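Local coordinates for tail spike protein (Acinetobacter phage vB_AbaP_AS12, PDB 6EU4) that forms the trimeric tailspike of the phage, and probably recognises and cleaves the capsular polysaccharide of its Acinetobacter baumannii host, at the interface of chains A and B. Coordinates in Å, arbitrary orientation; residue numbers count along the deposited sequence, not the author numbering. Chains: chain A/B, Tail spike protein.

Contact 1: the interface of chains A and B. Residues chain A 17-20, 39; chain B 16-18, 37.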
ATOM      1  N   ASP A  17      30.736  36.863  41.952  1.00 54.62           N
ATOM      2  CA  ASP A  17      30.978  35.571  41.329  1.00 52.10           C
ATOM      3  C   ASP A  17      29.782  34.648  41.510  1.00 48.60           C
ATOM      4  O   ASP A  17      28.881  34.903  42.310  1.00 49.07           O
ATOM      5  CB  ASP A  17      32.226  34.920  41.930  1.00 57.49           C
ATOM      6  CG  ASP A  17      33.463  35.783  41.792  1.00 63.70           C
ATOM      7  OD1 ASP A  17      33.414  36.786  41.044  1.00 65.75           O
ATOM      8  OD2 ASP A  17      34.486  35.455  42.438  1.00 65.73           O
ATOM      9  N   VAL A  18      29.794  33.551  40.755  1.00 41.67           N
ATOM     10  CA  VAL A  18      28.793  32.504  40.904  1.00 40.72           C
ATOM     11  C   VAL A  18      29.124  31.681  42.141  1.00 42.47           C
ATOM     12  O   VAL A  18      30.233  31.148  42.265  1.00 44.27           O
ATOM     13  CB  VAL A  18      28.744  31.615  39.649  1.00 37.83           C
ATOM     14  CG1 VAL A  18      27.719  30.511  39.828  1.00 36.49           C
ATOM     15  CG2 VAL A  18      28.438  32.448  38.413  1.00 36.54           C
ATOM     16  N   LYS A  19      28.158  31.573  43.056  1.00 44.92           N
ATOM     17  CA  LYS A  19      28.334  30.851  44.310  1.00 44.12           C
ATOM     18  C   LYS A  19      27.942  29.391  44.134  1.00 40.04           C
ATOM     19  O   LYS A  19      26.936  29.084  43.491  1.00 39.88           O
ATOM     20  CB  LYS A  19      27.482  31.474  45.419  1.00 49.77           C
ATOM     21  CG  LYS A  19      27.474  30.659  46.714  1.00 56.07           C
ATOM     22  CD  LYS A  19      26.763  31.385  47.858  1.00 61.02           C
ATOM     23  CE  LYS A  19      27.083  30.769  49.227  1.00 63.87           C
ATOM     24  NZ  LYS A  19      28.547  30.544  49.452  1.00 65.69           N
ATOM     25  N   ILE A  20      28.733  28.491  44.733  1.00 37.33           N
ATOM     26  CA  ILE A  20      28.467  27.056  44.681  1.00 38.89           C
ATOM     27  C   ILE A  20      27.532  26.680  45.820  1.00 37.99           C
ATOM     28  O   ILE A  20      27.698  27.130  46.955  1.00 37.82           O
ATOM     29  CB  ILE A  20      29.775  26.249  44.770  1.00 42.61           C
ATOM     30  CG1 ILE A  20      30.671  26.504  43.560  1.00 43.61           C
ATOM     31  CG2 ILE A  20      29.487  24.759  44.897  1.00 40.26           C
ATOM     32  CD1 ILE A  20      32.114  26.038  43.797  1.00 45.41           C
ATOM     33  N   TYR A  39      25.333  28.071  41.489  1.00 32.88           N
ATOM     34  CA  TYR A  39      25.420  26.809  40.768  1.00 34.36           C
ATOM     35  C   TYR A  39      25.178  25.679  41.758  1.00 31.35           C
ATOM     36  O   TYR A  39      25.949  25.515  42.705  1.00 32.84           O
ATOM     37  CB  TYR A  39      26.779  26.641  40.092  1.00 34.80           C
ATOM     38  CG  TYR A  39      26.887  25.354  39.306  1.00 33.77           C
ATOM     39  CD1 TYR A  39      26.349  25.255  38.031  1.00 34.50           C
ATOM     40  CD2 TYR A  39      27.509  24.237  39.844  1.00 34.00           C
ATOM     41  CE1 TYR A  39      26.431  24.073  37.305  1.00 36.47           C
ATOM     42  CE2 TYR A  39      27.605  23.063  39.132  1.00 34.52           C
ATOM     43  CZ  TYR A  39      27.065  22.984  37.864  1.00 36.60           C
ATOM     44  OH  TYR A  39      27.157  21.809  37.162  1.00 35.81           O
TER
ATOM     45  N   VAL B  16      34.239  28.018  47.166  1.00 62.41           N
ATOM     46  CA  VAL B  16      33.010  28.773  47.385  1.00 62.94           C
ATOM     47  C   VAL B  16      32.457  29.269  46.046  1.00 58.69           C
ATOM     48  O   VAL B  16      31.243  29.278  45.831  1.00 55.65           O
ATOM     49  CB  VAL B  16      33.250  29.941  48.361  1.00 69.43           C
ATOM     50  CG1 VAL B  16      34.463  30.764  47.928  1.00 72.15           C
ATOM     51  CG2 VAL B  16      32.002  30.820  48.495  1.00 70.16           C
ATOM     52  N   ASP B  17      33.349  29.676  45.148  1.00 56.90           N
ATOM     53  CA  ASP B  17      32.975  30.172  43.832  1.00 54.58           C
ATOM     54  C   ASP B  17      33.494  29.227  42.759  1.00 50.06           C
ATOM     55  O   ASP B  17      34.394  28.421  42.995  1.00 51.29           O
ATOM     56  CB  ASP B  17      33.526  31.583  43.593  1.00 58.98           C
ATOM     57  CG  ASP B  17      32.975  32.610  44.579  1.00 61.61           C
ATOM     58  OD1 ASP B  17      31.858  32.419  45.112  1.00 61.31           O
ATOM     59  OD2 ASP B  17      33.666  33.622  44.813  1.00 64.59           O
ATOM     60  N   VAL B  18      32.912  29.333  41.571  1.00 44.46           N
ATOM     61  CA  VAL B  18      33.290  28.472  40.455  1.00 41.53           C
ATOM     62  C   VAL B  18      34.601  28.972  39.866  1.00 42.78           C
ATOM     63  O   VAL B  18      34.726  30.151  39.520  1.00 45.96           O
ATOM     64  CB  VAL B  18      32.184  28.445  39.387  1.00 38.21           C
ATOM     65  CG1 VAL B  18      32.619  27.625  38.181  1.00 35.75           C
ATOM     66  CG2 VAL B  18      30.895  27.886  39.963  1.00 37.86           C
ATOM     67  N   VAL B  37      34.101  22.994  42.389  1.00 38.93           N
ATOM     68  CA  VAL B  37      33.502  23.119  41.058  1.00 37.11           C
ATOM     69  C   VAL B  37      34.398  23.993  40.188  1.00 36.60           C
ATOM     70  O   VAL B  37      34.834  25.070  40.614  1.00 37.72           O
ATOM     71  CB  VAL B  37      32.084  23.714  41.120  1.00 37.09           C
ATOM     72  CG1 VAL B  37      31.467  23.791  39.707  1.00 35.34           C
ATOM     73  CG2 VAL B  37      31.202  22.896  42.036  1.00 37.91           C
TER
HETATM   74  O   HOH W   1      32.593  32.033  40.403  1.00 34.97           O
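Backbone hydrogen bonding joins the N-terminal segments of the two chains in a short antiparallel bridge that pairs A:Lys19 with B:Asp17. Its firm bond runs from the amide N of A:Ile20 to the carbonyl O of B:Val16 at 2.9 Å, nearly straight (167° at H) and in the carbonyl plane; a second, from B:Val18 N to A:Val18 O, is weak. A water lies beside both valines, its O 3.1 Å from A:Val18 O and 3.0 Å from B:Val18 O, both backbone carbonyls.

Apolar packing centres on A:Ile20. With CG1 anti to the carbonyl carbon (chi1 -65°), its tip CD1 lies 3.5 Å from CB of B:Val37, the two side chains running antiparallel alongside each other, while the side chain crosses that of B:Val18 at about a right angle, CG1 to CG2 3.9 Å. The CG1 methyl of B:Val37 touches the ring of A:Tyr39, 4.0 Å from CE2.

Two carboxylates crowd each other at the opposite end. Those of A:Asp17 and B:Asp17 cross with planes 80° apart, their OD2 atoms 3.1 Å from each other, a close approach of acceptors that a shared proton might relieve.

The patch sits at the N-terminal tip of the modelled spike, where strand 19-21 of chain A and strand 37-40 of both chains meet the first modelled residues of chain B.

Contact 2: the interface of chains A and B. Residues chain A 142-147; chain B 135-138, 182, 189-190, 192.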
ATOM      1  N   THR A 142      16.433   7.916  25.468  1.00 17.75           N
ATOM      2  CA  THR A 142      17.400   7.428  24.481  1.00 17.79           C
ATOM      3  C   THR A 142      17.142   5.996  24.039  1.00 18.65           C
ATOM      4  O   THR A 142      17.870   5.485  23.174  1.00 16.80           O
ATOM      5  CB  THR A 142      18.834   7.532  25.009  1.00 19.91           C
ATOM      6  OG1 THR A 142      18.968   6.769  26.215  1.00 20.36           O
ATOM      7  CG2 THR A 142      19.238   8.979  25.237  1.00 21.54           C
ATOM      8  N   GLY A 143      16.123   5.346  24.576  1.00 16.87           N
ATOM      9  CA  GLY A 143      15.797   4.002  24.167  1.00 15.81           C
ATOM     10  C   GLY A 143      14.999   3.280  25.231  1.00 14.95           C
ATOM     11  O   GLY A 143      15.016   3.637  26.420  1.00 14.64           O
ATOM     12  N   GLU A 144      14.312   2.227  24.780  1.00 14.82           N
ATOM     13  CA  GLU A 144      13.289   1.533  25.549  1.00 15.63           C
ATOM     14  C   GLU A 144      13.848   0.528  26.551  1.00 17.44           C
ATOM     15  O   GLU A 144      13.095   0.042  27.395  1.00 18.07           O
ATOM     16  CB  GLU A 144      12.330   0.822  24.593  1.00 17.30           C
ATOM     17  CG  GLU A 144      11.705   1.733  23.520  1.00 18.04           C
ATOM     18  CD  GLU A 144      12.432   1.672  22.156  1.00 18.58           C
ATOM     19  OE1 GLU A 144      13.663   1.927  22.112  1.00 17.39           O
ATOM     20  OE2 GLU A 144      11.748   1.366  21.138  1.00 19.13           O
ATOM     21  N   LEU A 145      15.135   0.201  26.499  1.00 16.81           N
ATOM     22  CA  LEU A 145      15.690  -0.709  27.501  1.00 15.90           C
ATOM     23  C   LEU A 145      15.978  -0.001  28.810  1.00 19.94           C
ATOM     24  O   LEU A 145      15.841  -0.602  29.883  1.00 21.82           O
ATOM     25  CB  LEU A 145      16.990  -1.339  27.005  1.00 19.37           C
ATOM     26  CG  LEU A 145      16.894  -2.250  25.791  1.00 21.85           C
ATOM     27  CD1 LEU A 145      18.297  -2.753  25.445  1.00 22.03           C
ATOM     28  CD2 LEU A 145      15.933  -3.412  26.043  1.00 22.44           C
ATOM     29  N   ASP A 146      16.403   1.258  28.745  1.00 18.87           N
ATOM     30  CA  ASP A 146      17.011   1.920  29.885  1.00 20.54           C
ATOM     31  C   ASP A 146      16.286   3.164  30.356  1.00 20.68           C
ATOM     32  O   ASP A 146      16.636   3.685  31.425  1.00 19.59           O
ATOM     33  CB  ASP A 146      18.458   2.293  29.557  1.00 23.47           C
ATOM     34  CG  ASP A 146      19.320   1.065  29.290  1.00 27.26           C
ATOM     35  OD1 ASP A 146      19.063  -0.008  29.892  1.00 29.05           O
ATOM     36  OD2 ASP A 146      20.248   1.177  28.485  1.00 28.72           O
ATOM     37  N   CYS A 147      15.289   3.641  29.613  1.00 16.21           N
ATOM     38  CA  CYS A 147      14.595   4.891  29.906  1.00 15.15           C
ATOM     39  C   CYS A 147      13.109   4.619  30.083  1.00 15.09           C
ATOM     40  O   CYS A 147      12.502   3.946  29.250  1.00 15.16           O
ATOM     41  CB  CYS A 147      14.778   5.913  28.777  1.00 17.35           C
ATOM     42  SG  CYS A 147      16.502   6.301  28.444  1.00 22.14           S
TER
ATOM     43  N   SER B 135      23.629  -0.971  22.308  1.00 14.51           N
ATOM     44  CA  SER B 135      22.177  -0.884  22.405  1.00 14.59           C
ATOM     45  C   SER B 135      21.754   0.369  23.162  1.00 15.36           C
ATOM     46  O   SER B 135      22.540   0.982  23.894  1.00 15.81           O
ATOM     47  CB  SER B 135      21.607  -2.131  23.085  1.00 15.88           C
ATOM     48  OG  SER B 135      21.785  -3.246  22.226  1.00 15.41           O
ATOM     49  N   ASN B 136      20.481   0.750  22.970  1.00 14.21           N
ATOM     50  CA  ASN B 136      19.902   1.909  23.663  1.00 15.17           C
ATOM     51  C   ASN B 136      20.741   3.161  23.413  1.00 15.19           C
ATOM     52  O   ASN B 136      20.998   3.956  24.322  1.00 16.24           O
ATOM     53  CB  ASN B 136      19.762   1.645  25.161  1.00 15.31           C
ATOM     54  CG  ASN B 136      18.560   2.330  25.758  1.00 20.04           C
ATOM     55  OD1 ASN B 136      17.511   1.720  25.946  1.00 20.51           O
ATOM     56  ND2 ASN B 136      18.700   3.622  26.035  1.00 20.12           N
ATOM     57  N   THR B 137      21.178   3.331  22.175  1.00 13.86           N
ATOM     58  CA  THR B 137      22.064   4.418  21.804  1.00 14.37           C
ATOM     59  C   THR B 137      21.317   5.381  20.894  1.00 15.44           C
ATOM     60  O   THR B 137      20.815   4.979  19.845  1.00 15.94           O
ATOM     61  CB  THR B 137      23.320   3.880  21.119  1.00 20.42           C
ATOM     62  OG1 THR B 137      23.898   2.872  21.956  1.00 26.88           O
ATOM     63  CG2 THR B 137      24.333   5.001  20.946  1.00 19.00           C
ATOM     64  N   THR B 138      21.280   6.653  21.279  1.00 14.37           N
ATOM     65  CA  THR B 138      20.729   7.699  20.426  1.00 15.16           C
ATOM     66  C   THR B 138      21.878   8.590  19.983  1.00 13.99           C
ATOM     67  O   THR B 138      22.644   9.088  20.820  1.00 15.79           O
ATOM     68  CB  THR B 138      19.648   8.499  21.150  1.00 18.37           C
ATOM     69  OG1 THR B 138      18.503   7.662  21.374  1.00 18.15           O
ATOM     70  CG2 THR B 138      19.212   9.709  20.317  1.00 19.23           C
ATOM     71  N   ARG B 182      25.433  -5.891  23.040  1.00 15.53           N
ATOM     72  CA  ARG B 182      26.018  -5.937  24.368  1.00 17.35           C
ATOM     73  C   ARG B 182      26.479  -7.359  24.687  1.00 20.38           C
ATOM     74  O   ARG B 182      25.914  -8.343  24.204  1.00 19.09           O
ATOM     75  CB  ARG B 182      25.007  -5.488  25.408  1.00 19.43           C
ATOM     76  CG  ARG B 182      24.597  -4.023  25.316  1.00 19.40           C
ATOM     77  CD  ARG B 182      23.474  -3.761  26.314  1.00 20.45           C
ATOM     78  NE  ARG B 182      23.207  -2.338  26.469  1.00 21.37           N
ATOM     79  CZ  ARG B 182      22.187  -1.836  27.158  1.00 22.76           C
ATOM     80  NH1 ARG B 182      21.308  -2.637  27.751  1.00 23.68           N
ATOM     81  NH2 ARG B 182      22.057  -0.525  27.260  1.00 23.92           N
ATOM     82  N   GLN B 189      20.333  -3.351  19.737  1.00 12.76           N
ATOM     83  CA  GLN B 189      18.912  -3.061  19.671  1.00 14.25           C
ATOM     84  C   GLN B 189      18.574  -1.763  20.385  1.00 14.23           C
ATOM     85  O   GLN B 189      19.343  -1.247  21.202  1.00 12.19           O
ATOM     86  CB  GLN B 189      18.102  -4.220  20.260  1.00 14.13           C
ATOM     87  CG  GLN B 189      18.350  -4.520  21.718  1.00 16.94           C
ATOM     88  CD  GLN B 189      17.447  -5.650  22.185  1.00 20.04           C
ATOM     89  OE1 GLN B 189      17.743  -6.819  21.952  1.00 22.39           O
ATOM     90  NE2 GLN B 189      16.319  -5.306  22.794  1.00 17.71           N
ATOM     91  N   ASN B 190      17.371  -1.262  20.069  1.00 12.43           N
ATOM     92  CA  ASN B 190      16.817  -0.059  20.682  1.00 12.55           C
ATOM     93  C   ASN B 190      17.724   1.139  20.461  1.00 12.62           C
ATOM     94  O   ASN B 190      17.890   1.986  21.333  1.00 14.42           O
ATOM     95  CB  ASN B 190      16.524  -0.289  22.168  1.00 13.82           C
ATOM     96  CG  ASN B 190      15.515  -1.395  22.384  1.00 16.33           C
ATOM     97  OD1 ASN B 190      15.872  -2.518  22.734  1.00 18.94           O
ATOM     98  ND2 ASN B 190      14.256  -1.100  22.122  1.00 17.84           N
ATOM     99  N   HIS B 192      18.675   4.561  17.987  1.00 13.56           N
ATOM    100  CA  HIS B 192      17.924   5.645  17.347  1.00 12.54           C
ATOM    101  C   HIS B 192      18.959   6.626  16.803  1.00 13.44           C
ATOM    102  O   HIS B 192      19.425   7.515  17.517  1.00 16.89           O
ATOM    103  CB  HIS B 192      16.950   6.265  18.352  1.00 12.64           C
ATOM    104  CG  HIS B 192      16.041   5.236  18.952  1.00 14.99           C
ATOM    105  ND1 HIS B 192      15.075   4.597  18.204  1.00 16.97           N
ATOM    106  CD2 HIS B 192      16.050   4.623  20.159  1.00 16.09           C
ATOM    107  CE1 HIS B 192      14.486   3.673  18.944  1.00 17.60           C
ATOM    108  NE2 HIS B 192      15.060   3.667  20.137  1.00 16.74           N
TER
HETATM  109  O   HOH W   2      19.458  -2.461  29.894  1.00 28.85           O
HETATM  110  O   HOH W   3      21.500   5.968  26.445  1.00 30.95           O
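The backbone of A:Thr142 to A:Asp146 turns through an extended A:Gly143 (phi 158°, psi 160°) against B:Asn136 and B:Asn190, both with left-handed backbones. B:Asn136 pushes its amide into this turn: OD1 faces A:Leu145 N at 2.9 Å and A:Asp146 N at 3.0 Å, both weak, bent bonds, while CG packs on CA of A:Gly143.

The carboxylate of A:Glu144 sits on a chain bent at chi2 (98°), and its OE1 accepts from both B:His192 and B:Asn190. B:His192 NE2 approaches at 3.0 Å in its own ring plane but from above the carboxylate, and B:Asn190 ND2 comes from more steeply above it at 3.1 Å; the carboxylate's charge might favour a protonated imidazole. B:Gln189 NE2 holds OD1 of B:Asn190 at 2.8 Å, fixing the amide's rotation, and A:Leu145 lays its branches across that same oxygen.

B:Arg182, stretched out along its aliphatic part, forms an in-plane salt bridge from NH2 to the syn lone pair of A:Asp146 OD2 at 2.8 Å. B:Thr138 OG1 donates to the carbonyl O of A:Thr142 at 2.9 Å from above its plane.

The site lies near the N-terminal end of the central beta-helical body, where the turn between strands 138-141 and 148-151 of chain A meets loops and strand ends of chain B.

Contact 3: the interface of chains A and B. Residues chain A 478-479, 498, 500, 521, 542; chain B 496, 525-527, 534-536.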
ATOM      1  N   SER A 478     -10.612 -22.875 -22.371  1.00 15.24           N
ATOM      2  CA  SER A 478     -10.411 -24.307 -22.520  1.00 15.50           C
ATOM      3  C   SER A 478     -11.631 -25.077 -22.001  1.00 15.91           C
ATOM      4  O   SER A 478     -12.437 -24.561 -21.228  1.00 16.11           O
ATOM      5  CB  SER A 478      -9.150 -24.744 -21.777  1.00 16.77           C
ATOM      6  OG  SER A 478      -8.005 -24.183 -22.384  1.00 18.68           O
ATOM      7  N   ALA A 479     -11.755 -26.327 -22.445  1.00 15.43           N
ATOM      8  CA  ALA A 479     -12.772 -27.222 -21.907  1.00 14.58           C
ATOM      9  C   ALA A 479     -12.358 -27.719 -20.522  1.00 15.97           C
ATOM     10  O   ALA A 479     -11.173 -27.769 -20.184  1.00 17.59           O
ATOM     11  CB  ALA A 479     -12.984 -28.410 -22.841  1.00 16.58           C
ATOM     12  N   VAL A 498     -18.104 -25.718 -21.181  1.00 15.60           N
ATOM     13  CA  VAL A 498     -17.618 -26.673 -22.173  1.00 13.94           C
ATOM     14  C   VAL A 498     -16.845 -27.781 -21.468  1.00 16.79           C
ATOM     15  O   VAL A 498     -15.977 -27.509 -20.623  1.00 16.74           O
ATOM     16  CB  VAL A 498     -16.731 -25.988 -23.226  1.00 15.06           C
ATOM     17  CG1 VAL A 498     -16.265 -27.016 -24.254  1.00 16.12           C
ATOM     18  CG2 VAL A 498     -17.476 -24.811 -23.892  1.00 16.52           C
ATOM     19  N   VAL A 500     -14.838 -31.742 -22.029  1.00 17.10           N
ATOM     20  CA  VAL A 500     -14.216 -32.697 -22.937  1.00 16.63           C
ATOM     21  C   VAL A 500     -14.095 -34.030 -22.219  1.00 19.36           C
ATOM     22  O   VAL A 500     -13.723 -34.084 -21.043  1.00 20.43           O
ATOM     23  CB  VAL A 500     -12.840 -32.222 -23.467  1.00 17.99           C
ATOM     24  CG1 VAL A 500     -11.846 -31.957 -22.329  1.00 20.60           C
ATOM     25  CG2 VAL A 500     -12.283 -33.243 -24.448  1.00 20.59           C
ATOM     26  N   LEU A 521     -16.724 -33.640 -27.194  1.00 17.52           N
ATOM     27  CA  LEU A 521     -16.884 -32.290 -26.679  1.00 17.28           C
ATOM     28  C   LEU A 521     -18.362 -32.085 -26.389  1.00 17.61           C
ATOM     29  O   LEU A 521     -19.213 -32.516 -27.173  1.00 17.25           O
ATOM     30  CB  LEU A 521     -16.398 -31.248 -27.685  1.00 15.29           C
ATOM     31  CG  LEU A 521     -14.887 -31.154 -27.860  1.00 18.17           C
ATOM     32  CD1 LEU A 521     -14.532 -30.320 -29.078  1.00 18.48           C
ATOM     33  CD2 LEU A 521     -14.281 -30.544 -26.605  1.00 18.07           C
ATOM     34  N   ILE A 542     -17.179 -37.670 -31.375  1.00 20.88           N
ATOM     35  CA  ILE A 542     -16.140 -37.393 -32.366  1.00 20.47           C
ATOM     36  C   ILE A 542     -15.440 -38.696 -32.747  1.00 21.29           C
ATOM     37  O   ILE A 542     -14.732 -39.297 -31.933  1.00 23.24           O
ATOM     38  CB  ILE A 542     -15.135 -36.360 -31.838  1.00 20.91           C
ATOM     39  CG1 ILE A 542     -15.849 -35.051 -31.476  1.00 19.90           C
ATOM     40  CG2 ILE A 542     -14.018 -36.121 -32.864  1.00 21.52           C
ATOM     41  CD1 ILE A 542     -14.971 -34.047 -30.794  1.00 20.81           C
TER
ATOM     42  N   ASN B 496     -12.068 -22.549 -27.134  1.00 15.42           N
ATOM     43  CA  ASN B 496     -13.471 -22.210 -27.317  1.00 13.46           C
ATOM     44  C   ASN B 496     -13.562 -20.712 -27.543  1.00 15.09           C
ATOM     45  O   ASN B 496     -13.144 -19.940 -26.678  1.00 16.42           O
ATOM     46  CB  ASN B 496     -14.278 -22.623 -26.087  1.00 13.72           C
ATOM     47  CG  ASN B 496     -14.149 -24.102 -25.796  1.00 15.54           C
ATOM     48  OD1 ASN B 496     -14.679 -24.941 -26.520  1.00 13.53           O
ATOM     49  ND2 ASN B 496     -13.413 -24.431 -24.735  1.00 20.39           N
ATOM     50  N   TRP B 525     -15.412 -24.764 -30.684  1.00 13.83           N
ATOM     51  CA  TRP B 525     -15.172 -25.466 -29.443  1.00 13.83           C
ATOM     52  C   TRP B 525     -13.837 -26.187 -29.516  1.00 16.11           C
ATOM     53  O   TRP B 525     -13.380 -26.573 -30.601  1.00 15.43           O
ATOM     54  CB  TRP B 525     -16.270 -26.474 -29.145  1.00 13.70           C
ATOM     55  CG  TRP B 525     -17.573 -25.906 -28.769  1.00 14.55           C
ATOM     56  CD1 TRP B 525     -17.964 -25.508 -27.518  1.00 15.50           C
ATOM     57  CD2 TRP B 525     -18.709 -25.711 -29.627  1.00 15.57           C
ATOM     58  NE1 TRP B 525     -19.266 -25.067 -27.552  1.00 15.44           N
ATOM     59  CE2 TRP B 525     -19.751 -25.195 -28.826  1.00 13.48           C
ATOM     60  CE3 TRP B 525     -18.948 -25.921 -30.993  1.00 16.37           C
ATOM     61  CZ2 TRP B 525     -21.019 -24.893 -29.343  1.00 13.89           C
ATOM     62  CZ3 TRP B 525     -20.202 -25.603 -31.507  1.00 15.29           C
ATOM     63  CH2 TRP B 525     -21.217 -25.093 -30.689  1.00 14.29           C
ATOM     64  N   SER B 526     -13.233 -26.392 -28.344  1.00 15.29           N
ATOM     65  CA  SER B 526     -11.915 -27.013 -28.268  1.00 15.84           C
ATOM     66  C   SER B 526     -11.722 -27.671 -26.912  1.00 15.97           C
ATOM     67  O   SER B 526     -12.261 -27.216 -25.903  1.00 15.94           O
ATOM     68  CB  SER B 526     -10.796 -25.991 -28.475  1.00 16.29           C
ATOM     69  OG  SER B 526      -9.537 -26.604 -28.285  1.00 18.83           O
ATOM     70  N   SER B 527     -10.915 -28.729 -26.900  1.00 16.37           N
ATOM     71  CA  SER B 527     -10.385 -29.229 -25.637  1.00 18.54           C
ATOM     72  C   SER B 527      -9.508 -28.173 -24.976  1.00 20.21           C
ATOM     73  O   SER B 527      -9.607 -27.932 -23.763  1.00 19.99           O
ATOM     74  CB  SER B 527      -9.610 -30.532 -25.869  1.00 18.81           C
ATOM     75  OG  SER B 527      -8.711 -30.427 -26.961  1.00 19.29           O
ATOM     76  N   TYR B 534      -8.962 -31.632 -29.619  1.00 19.92           N
ATOM     77  CA  TYR B 534     -10.299 -31.897 -30.125  1.00 19.52           C
ATOM     78  C   TYR B 534     -10.974 -30.581 -30.471  1.00 18.99           C
ATOM     79  O   TYR B 534     -10.812 -29.589 -29.757  1.00 18.49           O
ATOM     80  CB  TYR B 534     -11.157 -32.619 -29.088  1.00 19.10           C
ATOM     81  CG  TYR B 534     -10.657 -33.984 -28.742  1.00 20.20           C
ATOM     82  CD1 TYR B 534     -11.037 -35.093 -29.490  1.00 22.20           C
ATOM     83  CD2 TYR B 534      -9.814 -34.166 -27.665  1.00 22.55           C
ATOM     84  CE1 TYR B 534     -10.566 -36.364 -29.163  1.00 23.40           C
ATOM     85  CE2 TYR B 534      -9.346 -35.414 -27.330  1.00 24.78           C
ATOM     86  CZ  TYR B 534      -9.731 -36.511 -28.079  1.00 24.97           C
ATOM     87  OH  TYR B 534      -9.252 -37.748 -27.742  1.00 26.84           O
ATOM     88  N   ASN B 535     -11.745 -30.576 -31.556  1.00 17.75           N
ATOM     89  CA  ASN B 535     -12.426 -29.357 -31.969  1.00 16.01           C
ATOM     90  C   ASN B 535     -13.793 -29.669 -32.555  1.00 15.64           C
ATOM     91  O   ASN B 535     -14.067 -30.778 -33.028  1.00 17.19           O
ATOM     92  CB  ASN B 535     -11.610 -28.569 -33.006  1.00 17.11           C
ATOM     93  CG  ASN B 535     -10.362 -27.965 -32.417  1.00 17.65           C
ATOM     94  OD1 ASN B 535      -9.271 -28.517 -32.538  1.00 19.51           O
ATOM     95  ND2 ASN B 535     -10.520 -26.835 -31.759  1.00 17.94           N
ATOM     96  N   ALA B 536     -14.645 -28.650 -32.506  1.00 15.36           N
ATOM     97  CA  ALA B 536     -15.925 -28.634 -33.189  1.00 15.14           C
ATOM     98  C   ALA B 536     -16.211 -27.196 -33.590  1.00 15.24           C
ATOM     99  O   ALA B 536     -15.712 -26.251 -32.973  1.00 14.95           O
ATOM    100  CB  ALA B 536     -17.039 -29.196 -32.304  1.00 15.23           C
TER
HETATM  101  O   HOH W   4      -8.916 -29.360 -21.285  1.00 35.05           O
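With CG anti to the carbonyl carbon (chi1 -73°) and chi2 168°, A:Leu521 directs its two methyl branches from strand 520-526 onto the backbone of chain B, and B:Asn496, also with CG anti to its carbonyl carbon (chi1 -58°), brings its amide tip to tip with A:Val498. The contact belongs to the strand-rich region that follows the beta-helical body of this trimeric phage tailspike.

The branches of A:Leu521 divide their work. CD1 rests on the chain around B:Asn535, 3.7 Å from its CA, and CD2 lies against the peptide between B:Ser526 and B:Ser527. A:Val500 adds CG2, which is 4.1 Å from CB of B:Ser527 and also near the ring carbon CD2 of B:Tyr534.

A:Val498 presents both methyls: CG1 faces the amide oxygen OD1 of B:Asn496 and CG2 meets the edge of the B:Trp525 indole in its plane, 3.7 Å from CD1. The amide of B:Asn496 is positioned within its own chain, since OD1 accepts from the amide N of B:Ser526 at 2.7 Å.

Polar linkage comes from the amide N of A:Ala479, which donates to the carbonyl O of B:Ser527 at 3.0 Å, from above the carbonyl plane. A water touches the same oxygen at 2.9 Å and the carbonyl O of A:Ala479 at 3.0 Å. Within chain B, the hydroxyl OG of B:Ser527 accepts from the amide N of B:Tyr534 at 2.9 Å, tying B:Ser527 to the residue just before strand 535-542.

The contacts are spread along the length of the spike: the C-alpha centres of contacts 1 and 2 are about 35 Å apart, those of contacts 2 and 3 about 68 Å, and those of contacts 1 and 3 about 101 Å. They have no residue in common, and draw in turn on the N-terminal tip, the start of the beta-helical body and the strands beyond it. In the assembly of three copies each should recur between neighbouring chains, so that the trimer is clamped at well-separated levels.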